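PDB 4XGO: anopheles Plasmodium-responsive Leucine-rich repeat protein 1B from Anopheles gambiae, which probably acts in the mosquito's immune response to Plasmodium together with the leucine-rich repeat protein LRIM1, this chain being its leucine-rich repeat domain. Local coordinates for residues A[300-314]-A[330-344]. Numbering follows the deposited sequence.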
loop_
_atom_site.group_PDB
_atom_site.type_symbol
_atom_site.label_atom_id
_atom_site.label_comp_id
_atom_site.label_asym_id
_atom_site.label_seq_id
_atom_site.Cartn_x
_atom_site.Cartn_y
_atom_site.Cartn_z
ATOM N N LEU A 300 14.226 31.948 7.418
ATOM C CA LEU A 300 14.728 32.482 8.693
ATOM C C LEU A 300 13.758 32.368 9.871
ATOM O O LEU A 300 14.123 32.722 11.004
ATOM C CB LEU A 300 15.050 33.971 8.505
ATOM C CG LEU A 300 16.073 34.335 7.441
ATOM C CD1 LEU A 300 16.148 35.843 7.303
ATOM C CD2 LEU A 300 17.432 33.734 7.777
ATOM N N SER A 301 12.540 31.886 9.639
ATOM C CA SER A 301 11.516 31.941 10.676
ATOM C C SER A 301 11.789 30.933 11.783
ATOM O O SER A 301 12.629 30.025 11.624
ATOM C CB SER A 301 10.102 31.720 10.103
ATOM O OG SER A 301 9.977 30.419 9.561
ATOM N N HIS A 302 11.097 31.120 12.911
ATOM C CA HIS A 302 11.203 30.241 14.068
ATOM C C HIS A 302 12.649 30.125 14.554
ATOM O O HIS A 302 13.216 29.022 14.613
ATOM C CB HIS A 302 10.611 28.876 13.749
ATOM C CG HIS A 302 9.155 28.950 13.436
ATOM N ND1 HIS A 302 8.186 28.745 14.395
ATOM C CD2 HIS A 302 8.501 29.283 12.300
ATOM C CE1 HIS A 302 6.992 28.907 13.850
ATOM N NE2 HIS A 302 7.157 29.231 12.581
ATOM N N ASN A 303 13.223 31.295 14.846
ATOM C CA ASN A 303 14.535 31.398 15.460
ATOM C C ASN A 303 14.444 32.285 16.697
ATOM O O ASN A 303 13.383 32.326 17.326
ATOM C CB ASN A 303 15.575 31.847 14.431
ATOM C CG ASN A 303 16.120 30.673 13.621
ATOM O OD1 ASN A 303 16.860 29.844 14.144
ATOM N ND2 ASN A 303 15.733 30.578 12.363
ATOM N N ASP A 304 15.545 32.927 17.094
ATOM C CA ASP A 304 15.559 33.801 18.271
ATOM C C ASP A 304 16.335 35.076 17.966
ATOM O O ASP A 304 17.257 35.452 18.695
ATOM C CB ASP A 304 16.190 33.071 19.453
ATOM C CG ASP A 304 15.315 31.962 19.974
ATOM O OD1 ASP A 304 14.316 32.262 20.673
ATOM O OD2 ASP A 304 15.619 30.786 19.688
ATOM N N TRP A 305 15.931 35.758 16.902
ATOM C CA TRP A 305 16.745 36.819 16.289
ATOM C C TRP A 305 16.948 38.049 17.151
ATOM O O TRP A 305 16.011 38.564 17.763
ATOM C CB TRP A 305 16.108 37.329 14.976
ATOM C CG TRP A 305 16.079 36.317 13.929
ATOM C CD1 TRP A 305 14.979 35.677 13.422
ATOM C CD2 TRP A 305 17.208 35.766 13.257
ATOM N NE1 TRP A 305 15.361 34.772 12.468
ATOM C CE2 TRP A 305 16.724 34.802 12.348
ATOM C CE3 TRP A 305 18.583 35.995 13.329
ATOM C CZ2 TRP A 305 17.573 34.047 11.538
ATOM C CZ3 TRP A 305 19.424 35.244 12.517
ATOM C CH2 TRP A 305 18.920 34.313 11.621
ATOM N N ASP A 306 18.179 38.537 17.137
ATOM C CA ASP A 306 18.500 39.898 17.561
ATOM C C ASP A 306 18.113 40.838 16.404
ATOM O O ASP A 306 18.458 40.588 15.242
ATOM C CB ASP A 306 19.996 39.940 17.869
ATOM C CG ASP A 306 20.525 41.315 18.049
ATOM O OD1 ASP A 306 20.378 41.850 19.173
ATOM O OD2 ASP A 306 21.140 41.830 17.096
ATOM N N CYS A 307 17.349 41.888 16.702
ATOM C CA CYS A 307 16.823 42.761 15.640
ATOM C C CYS A 307 17.933 43.411 14.818
ATOM O O CYS A 307 17.828 43.501 13.607
ATOM C CB CYS A 307 15.900 43.847 16.215
ATOM S SG CYS A 307 14.323 43.238 16.841
ATOM N N ASN A 308 18.992 43.864 15.475
ATOM C CA ASN A 308 20.091 44.524 14.759
ATOM C C ASN A 308 20.752 43.578 13.746
ATOM O O ASN A 308 21.028 43.963 12.613
ATOM C CB ASN A 308 21.115 45.087 15.750
ATOM C CG ASN A 308 20.592 46.310 16.488
ATOM O OD1 ASN A 308 19.805 47.088 15.935
ATOM N ND2 ASN A 308 21.004 46.478 17.745
ATOM N N SER A 309 20.945 42.325 14.136
ATOM C CA SER A 309 21.520 41.332 13.225
ATOM C C SER A 309 20.578 41.014 12.072
ATOM O O SER A 309 20.983 40.945 10.907
ATOM C CB SER A 309 21.821 40.039 13.988
ATOM O OG SER A 309 22.567 39.143 13.183
ATOM N N LEU A 310 19.315 40.780 12.402
ATOM C CA LEU A 310 18.299 40.519 11.393
ATOM C C LEU A 310 18.173 41.687 10.412
ATOM O O LEU A 310 18.133 41.479 9.197
ATOM C CB LEU A 310 16.955 40.269 12.082
ATOM C CG LEU A 310 15.770 39.852 11.224
ATOM C CD1 LEU A 310 16.053 38.528 10.541
ATOM C CD2 LEU A 310 14.544 39.742 12.110
ATOM N N ARG A 311 18.117 42.904 10.939
ATOM C CA ARG A 311 18.038 44.103 10.089
ATOM C C ARG A 311 19.275 44.276 9.214
ATOM O O ARG A 311 19.156 44.674 8.055
ATOM C CB ARG A 311 17.828 45.356 10.923
ATOM C CG ARG A 311 16.398 45.523 11.401
ATOM C CD ARG A 311 16.175 46.922 11.937
ATOM N NE ARG A 311 16.854 47.152 13.206
ATOM C CZ ARG A 311 16.267 47.152 14.398
ATOM N NH1 ARG A 311 14.961 46.922 14.522
ATOM N NH2 ARG A 311 16.993 47.382 15.481
ATOM N N ALA A 312 20.451 43.967 9.762
ATOM C CA ALA A 312 21.689 43.950 8.974
ATOM C C ALA A 312 21.630 42.911 7.861
ATOM O O ALA A 312 22.207 43.102 6.794
ATOM C CB ALA A 312 22.891 43.694 9.870
ATOM N N LEU A 313 20.943 41.804 8.120
ATOM C CA LEU A 313 20.759 40.741 7.133
ATOM C C LEU A 313 19.901 41.200 5.948
ATOM O O LEU A 313 20.213 40.883 4.794
ATOM C CB LEU A 313 20.115 39.517 7.803
ATOM C CG LEU A 313 20.500 38.121 7.342
ATOM C CD1 LEU A 313 22.003 37.900 7.428
ATOM C CD2 LEU A 313 19.769 37.100 8.199
ATOM N N PHE A 314 18.820 41.932 6.223
ATOM C CA PHE A 314 17.951 42.438 5.145
ATOM C C PHE A 314 18.658 43.495 4.303
ATOM O O PHE A 314 18.457 43.560 3.094
ATOM C CB PHE A 314 16.646 43.047 5.681
ATOM C CG PHE A 314 15.783 42.093 6.463
ATOM C CD1 PHE A 314 15.591 40.781 6.050
ATOM C CD2 PHE A 314 15.130 42.530 7.610
ATOM C CE1 PHE A 314 14.787 39.921 6.779
ATOM C CE2 PHE A 314 14.322 41.676 8.338
ATOM C CZ PHE A 314 14.146 40.373 7.921
ATOM N N LYS A 330 6.949 35.623 20.596
ATOM C CA LYS A 330 6.912 35.463 22.033
ATOM C C LYS A 330 7.151 36.807 22.712
ATOM O O LYS A 330 7.520 37.798 22.079
ATOM C CB LYS A 330 7.895 34.383 22.500
ATOM C CG LYS A 330 9.365 34.753 22.455
ATOM C CD LYS A 330 10.208 33.499 22.651
ATOM C CE LYS A 330 11.661 33.832 22.937
ATOM N NZ LYS A 330 12.487 32.594 22.992
ATOM N N ILE A 331 6.900 36.849 24.014
ATOM C CA ILE A 331 7.011 38.079 24.769
ATOM C C ILE A 331 8.367 38.761 24.531
ATOM O O ILE A 331 9.412 38.092 24.498
ATOM C CB ILE A 331 6.777 37.810 26.282
ATOM C CG1 ILE A 331 6.558 39.113 27.039
ATOM C CG2 ILE A 331 7.918 36.982 26.867
ATOM C CD1 ILE A 331 5.988 38.929 28.432
ATOM N N ASP A 332 8.317 40.080 24.340
ATOM C CA ASP A 332 9.483 40.954 24.112
ATOM C C ASP A 332 10.101 40.865 22.711
ATOM O O ASP A 332 11.107 41.536 22.446
ATOM C CB ASP A 332 10.557 40.780 25.188
ATOM C CG ASP A 332 10.049 41.139 26.569
ATOM O OD1 ASP A 332 9.227 42.076 26.684
ATOM O OD2 ASP A 332 10.481 40.496 27.540
ATOM N N TYR A 333 9.503 40.052 21.846
ATOM C CA TYR A 333 9.864 39.987 20.430
ATOM C C TYR A 333 8.750 40.638 19.623
ATOM O O TYR A 333 7.584 40.628 20.030
ATOM C CB TYR A 333 10.065 38.549 19.965
ATOM C CG TYR A 333 11.359 37.915 20.453
ATOM C CD1 TYR A 333 11.550 37.634 21.807
ATOM C CD2 TYR A 333 12.375 37.578 19.565
ATOM C CE1 TYR A 333 12.727 37.059 22.262
ATOM C CE2 TYR A 333 13.558 37.013 20.008
ATOM C CZ TYR A 333 13.724 36.742 21.353
ATOM O OH TYR A 333 14.900 36.178 21.810
ATOM N N HIS A 334 9.126 41.214 18.493
ATOM C CA HIS A 334 8.184 41.853 17.600
ATOM C C HIS A 334 8.572 41.556 16.168
ATOM O O HIS A 334 9.718 41.220 15.876
ATOM C CB HIS A 334 8.166 43.370 17.832
ATOM C CG HIS A 334 9.389 44.081 17.326
ATOM N ND1 HIS A 334 9.520 44.503 16.018
ATOM C CD2 HIS A 334 10.535 44.445 17.951
ATOM C CE1 HIS A 334 10.689 45.099 15.860
ATOM N NE2 HIS A 334 11.324 45.082 17.017
ATOM N N LEU A 335 7.610 41.693 15.274
ATOM C CA LEU A 335 7.861 41.398 13.871
ATOM C C LEU A 335 8.645 42.518 13.200
ATOM O O LEU A 335 8.354 43.701 13.382
ATOM C CB LEU A 335 6.563 41.159 13.116
ATOM C CG LEU A 335 5.738 39.953 13.538
ATOM C CD1 LEU A 335 4.299 40.081 13.072
ATOM C CD2 LEU A 335 6.345 38.671 12.993
ATOM N N GLU A 336 9.645 42.107 12.435
ATOM C CA GLU A 336 10.485 42.964 11.643
ATOM C C GLU A 336 10.548 42.327 10.252
ATOM O O GLU A 336 11.078 41.240 10.101
ATOM C CB GLU A 336 11.858 43.004 12.291
ATOM C CG GLU A 336 12.891 43.788 11.518
ATOM C CD GLU A 336 12.735 45.265 11.718
ATOM O OE1 GLU A 336 12.967 45.749 12.848
ATOM O OE2 GLU A 336 12.400 45.932 10.721
ATOM N N HIS A 337 9.977 42.986 9.239
ATOM C CA HIS A 337 9.772 42.359 7.926
ATOM C C HIS A 337 9.224 40.934 8.025
ATOM O O HIS A 337 9.688 40.011 7.339
ATOM C CB HIS A 337 11.052 42.394 7.088
ATOM C CG HIS A 337 11.481 43.781 6.716
ATOM N ND1 HIS A 337 12.476 44.457 7.387
ATOM C CD2 HIS A 337 11.035 44.624 5.758
ATOM C CE1 HIS A 337 12.630 45.657 6.854
ATOM N NE2 HIS A 337 11.767 45.784 5.862
ATOM N N GLY A 338 8.233 40.762 8.889
ATOM C CA GLY A 338 7.571 39.487 9.036
ATOM C C GLY A 338 8.267 38.445 9.902
ATOM O O GLY A 338 7.769 37.328 10.020
ATOM N N LEU A 339 9.395 38.806 10.508
ATOM C CA LEU A 339 10.187 37.856 11.323
ATOM C C LEU A 339 10.387 38.386 12.739
ATOM O O LEU A 339 10.682 39.567 12.932
ATOM C CB LEU A 339 11.545 37.619 10.662
ATOM C CG LEU A 339 11.474 36.826 9.357
ATOM C CD1 LEU A 339 12.686 37.137 8.487
ATOM C CD2 LEU A 339 11.360 35.330 9.614
ATOM N N CYS A 340 10.259 37.514 13.740
ATOM C CA CYS A 340 10.340 37.950 15.136
ATOM C C CYS A 340 11.760 38.298 15.540
ATOM O O CYS A 340 12.701 37.573 15.205
ATOM C CB CYS A 340 9.850 36.862 16.086
ATOM S SG CYS A 340 8.118 36.482 15.827
ATOM N N CYS A 341 11.919 39.385 16.278
ATOM C CA CYS A 341 13.214 39.709 16.830
ATOM C C CYS A 341 13.076 40.552 18.081
ATOM O O CYS A 341 12.063 41.228 18.289
ATOM C CB CYS A 341 14.091 40.423 15.788
ATOM S SG CYS A 341 13.520 42.100 15.360
ATOM N N LYS A 342 14.119 40.509 18.901
ATOM C CA LYS A 342 14.165 41.252 20.160
ATOM C C LYS A 342 15.206 42.342 20.056
ATOM O O LYS A 342 16.311 42.108 19.573
ATOM C CB LYS A 342 14.513 40.294 21.291
ATOM C CG LYS A 342 14.574 40.911 22.683
ATOM C CD LYS A 342 14.948 39.844 23.688
ATOM C CE LYS A 342 14.958 40.380 25.110
ATOM N NZ LYS A 342 15.725 39.435 25.978
ATOM N N GLU A 343 14.847 43.543 20.517
ATOM C CA GLU A 343 15.746 44.687 20.466
ATOM C C GLU A 343 16.750 44.576 21.610
ATOM O O GLU A 343 16.440 44.019 22.656
ATOM C CB GLU A 343 14.951 45.994 20.587
ATOM C CG GLU A 343 13.905 46.205 19.494
ATOM C CD GLU A 343 14.497 46.655 18.170
ATOM O OE1 GLU A 343 15.732 46.776 18.061
ATOM O OE2 GLU A 343 13.718 46.893 17.222
ATOM N N SER A 344 17.957 45.083 21.399
ATOM C CA SER A 344 18.980 45.105 22.450
ATOM C C SER A 344 18.778 46.322 23.348
ATOM O O SER A 344 18.259 46.202 24.458
ATOM C CB SER A 344 20.374 45.148 21.829
ATOM O OG SER A 344 20.476 46.226 20.917
HETATM O O HOH W 1 17.227 36.936 20.984
HETATM O O HOH W 2 13.070 35.163 16.361
HETATM O O HOH W 3 19.190 44.223 18.423
#
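R311 grips E343 end-on in a salt-bridge network, NH1 to OE2 at 3.0 Å in an almost straight bond and NH2 to OE1 at 2.9 Å, with guanidinium and carboxylate nearly coplanar. The same NH1 meets E336 OE1 at 2.9 Å from above the plane of that carboxylate, which stands 89° to the guanidinium. A bend at chi3 (-71°) turns the arginine head toward both acids, while N308 OD1 takes a further bond from NH2. H334 NE2 donates to E343 OE2, so this oxygen has two donors and the glutamate's rotation is restrained. K330 NZ makes a salt bridge with D304 OD1. K342 bonds in parallel register on both sides of D306, its N donating to W305 O and its O accepting from C307 N at 3.1 Å. The C307–C341 disulfide ties the helix start to strand 339-342. L339, buried, packs against helix and preceding turn: CD1 touches F314 CZ at the ring edge (3.6 Å) and L300 CD1, while CB meets L310 CD2. H337 turns its edge to the F314 face in an offset T-shaped (edge-to-face) pair, centroids 4.8 Å apart. With C329–C340 as second disulfide, this short helix and beta hairpin are consistent with a cysteine-rich C-terminal cap closing a leucine-rich repeat solenoid.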